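Local coordinates for DUF176 (Nitrosomonas europaea, PDB 2OMO), which is a putative antibiotic biosynthesis monooxygenase, a small dimeric protein that may have oxidoreductase activity, at residues Arg97-Val100 / Ala101-Ala105. Numbering follows the deposited sequence.
Sequences RDTV and ADWMA
Trp103 turns back against the C-terminal part of helix 91-100, one face of its indole laid over Thr99 O. Thr99 O sits 3.6 Å above the ring plane, over its centre, while Val100 CA approaches obliquely near the rim. Thr99 runs alongside the indole: chi1 of -59° sets OG1 beside the backbone N and leaves CG2 anti to that nitrogen, where the methyl meets the far end of the six-membered ring, Thr99 CG2 to Trp103 CH2 being 3.6 Å. The hydroxyl of Thr99 is hydrogen-bonded to Thr95 O. Val100 instead crosses the indole at about a right angle and brings CG1 to 4.0 Å from Trp103 CE3. Its carbonyl takes the chain round the turn: Trp103 N donates to Val100 O at 2.8 Å, from well above the carbonyl plane, and Met104 N adds a weak bond to the same oxygen. In this ferredoxin-like fold of the ABM family, the turn leads from the helix toward strand 109-117. Selenomethionine Met104, bent at both chi2 and chi3, curls its methyl back so that CE lies 3.8 Å from Val100 CB; Phe40 of helix 37-51 touches both side chains. A water bridges the turn, donating to Thr99 O and accepting from Asp102 N. Back on the helix, Arg97 grips Asp98 side-on, NE and NH2 both donating to OD1, with the NH2 to OD1 salt bridge at 3.1 Å.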
ATOM      1  N   ARG A  97     -15.431   0.705 -12.833  1.00 17.80           N
ATOM      2  CA  ARG A  97     -15.450  -0.733 -13.053  1.00 18.53           C
ATOM      3  C   ARG A  97     -15.933  -1.075 -14.472  1.00 18.16           C
ATOM      4  O   ARG A  97     -15.273  -1.826 -15.184  1.00 17.68           O
ATOM      5  CB  ARG A  97     -16.342  -1.425 -12.007  1.00 18.93           C
ATOM      6  CG  ARG A  97     -16.371  -2.939 -12.083  1.00 23.99           C
ATOM      7  CD  ARG A  97     -17.589  -3.447 -11.333  1.00 27.94           C
ATOM      8  NE  ARG A  97     -18.801  -2.991 -12.024  1.00 28.93           N
ATOM      9  CZ  ARG A  97     -20.056  -3.169 -11.595  1.00 31.95           C
ATOM     10  NH1 ARG A  97     -20.293  -3.785 -10.441  1.00 32.44           N
ATOM     11  NH2 ARG A  97     -21.082  -2.730 -12.329  1.00 28.99           N
ATOM     12  N   ASP A  98     -17.063  -0.499 -14.875  1.00 17.73           N
ATOM     13  CA  ASP A  98     -17.577  -0.709 -16.244  1.00 19.73           C
ATOM     14  C   ASP A  98     -16.623  -0.182 -17.317  1.00 19.93           C
ATOM     15  O   ASP A  98     -16.459  -0.815 -18.360  1.00 20.61           O
ATOM     16  CB  ASP A  98     -18.943  -0.059 -16.413  1.00 19.84           C
ATOM     17  CG  ASP A  98     -20.005  -0.714 -15.581  1.00 23.57           C
ATOM     18  OD1 ASP A  98     -19.715  -1.742 -14.914  1.00 28.10           O
ATOM     19  OD2 ASP A  98     -21.154  -0.208 -15.614  1.00 26.52           O
ATOM     20  N   THR A  99     -16.007   0.966 -17.061  1.00 18.65           N
ATOM     21  CA  THR A  99     -15.117   1.609 -18.034  1.00 18.93           C
ATOM     22  C   THR A  99     -13.827   0.817 -18.328  1.00 17.02           C
ATOM     23  O   THR A  99     -13.441   0.636 -19.522  1.00 16.96           O
ATOM     24  CB  THR A  99     -14.818   3.055 -17.609  1.00 19.00           C
ATOM     25  OG1 THR A  99     -16.058   3.770 -17.510  1.00 22.62           O
ATOM     26  CG2 THR A  99     -13.936   3.796 -18.634  1.00 22.04           C
ATOM     27  N   VAL A 100     -13.197   0.315 -17.273  1.00 13.05           N
ATOM     28  CA  VAL A 100     -11.891  -0.294 -17.421  1.00 11.47           C
ATOM     29  C   VAL A 100     -12.009  -1.804 -17.719  1.00 11.40           C
ATOM     30  O   VAL A 100     -11.027  -2.456 -18.037  1.00 10.57           O
ATOM     31  CB  VAL A 100     -10.988  -0.031 -16.177  1.00 10.71           C
ATOM     32  CG1 VAL A 100     -10.883   1.470 -15.847  1.00 11.01           C
ATOM     33  CG2 VAL A 100     -11.506  -0.819 -14.958  1.00 10.55           C
ATOM     34  N   ALA A 101     -13.227  -2.348 -17.644  1.00 11.41           N
ATOM     35  CA  ALA A 101     -13.404  -3.802 -17.773  1.00 11.47           C
ATOM     36  C   ALA A 101     -12.638  -4.366 -19.005  1.00 11.21           C
ATOM     37  O   ALA A 101     -11.842  -5.323 -18.889  1.00 11.38           O
ATOM     38  CB  ALA A 101     -14.884  -4.139 -17.840  1.00 11.88           C
ATOM     39  N   ASP A 102     -12.832  -3.721 -20.147  1.00  9.83           N
ATOM     40  CA  ASP A 102     -12.274  -4.192 -21.404  1.00 10.38           C
ATOM     41  C   ASP A 102     -10.792  -3.881 -21.574  1.00  9.78           C
ATOM     42  O   ASP A 102     -10.170  -4.342 -22.551  1.00 10.06           O
ATOM     43  CB  ASP A 102     -13.081  -3.635 -22.581  1.00 11.72           C
ATOM     44  CG  ASP A 102     -14.484  -4.222 -22.644  1.00 16.20           C
ATOM     45  OD1 ASP A 102     -14.654  -5.385 -22.211  1.00 20.95           O
ATOM     46  OD2 ASP A 102     -15.401  -3.518 -23.123  1.00 20.91           O
ATOM     47  N   TRP A 103     -10.227  -3.115 -20.632  1.00  7.93           N
ATOM     48  CA  TRP A 103      -8.834  -2.723 -20.727  1.00  7.78           C
ATOM     49  C   TRP A 103      -7.952  -3.578 -19.845  1.00  7.95           C
ATOM     50  O   TRP A 103      -6.725  -3.450 -19.890  1.00  8.41           O
ATOM     51  CB  TRP A 103      -8.622  -1.245 -20.384  1.00  6.96           C
ATOM     52  CG  TRP A 103      -9.506  -0.247 -21.182  1.00  5.73           C
ATOM     53  CD1 TRP A 103     -10.124  -0.437 -22.412  1.00  5.90           C
ATOM     54  CD2 TRP A 103      -9.862   1.070 -20.767  1.00  7.26           C
ATOM     55  NE1 TRP A 103     -10.834   0.685 -22.763  1.00  5.46           N
ATOM     56  CE2 TRP A 103     -10.681   1.628 -21.781  1.00  6.85           C
ATOM     57  CE3 TRP A 103      -9.562   1.844 -19.635  1.00  7.03           C
ATOM     58  CZ2 TRP A 103     -11.215   2.922 -21.689  1.00  8.17           C
ATOM     59  CZ3 TRP A 103     -10.100   3.137 -19.556  1.00  6.11           C
ATOM     60  CH2 TRP A 103     -10.904   3.656 -20.572  1.00  4.64           C
HETATM   61  N   MSE A 104      -8.554  -4.456 -19.041  1.00  8.19           N
HETATM   62  CA  MSE A 104      -7.766  -5.374 -18.179  1.00  7.99           C
HETATM   63  C   MSE A 104      -7.116  -6.462 -19.019  1.00  8.18           C
HETATM   64  O   MSE A 104      -7.777  -7.075 -19.894  1.00  9.02           O
HETATM   65  CB  MSE A 104      -8.655  -6.027 -17.116  1.00  9.00           C
HETATM   66  CG  MSE A 104      -9.410  -5.025 -16.289  1.00 10.37           C
HETATM   67 SE   MSE A 104      -8.155  -3.865 -15.303  0.60 16.03          SE
HETATM   68  CE  MSE A 104      -8.083  -2.439 -16.496  1.00 14.42           C
ATOM     69  N   ALA A 105      -5.824  -6.698 -18.801  1.00  8.11           N
ATOM     70  CA  ALA A 105      -5.143  -7.775 -19.526  1.00  9.82           C
ATOM     71  C   ALA A 105      -5.423  -9.123 -18.814  1.00 11.48           C
ATOM     72  O   ALA A 105      -5.238 -10.205 -19.390  1.00  9.68           O
ATOM     73  CB  ALA A 105      -3.651  -7.507 -19.580  1.00  9.99           C
TER
HETATM   74  O   HOH W   1     -14.789  -1.735 -20.664  1.00 41.32           O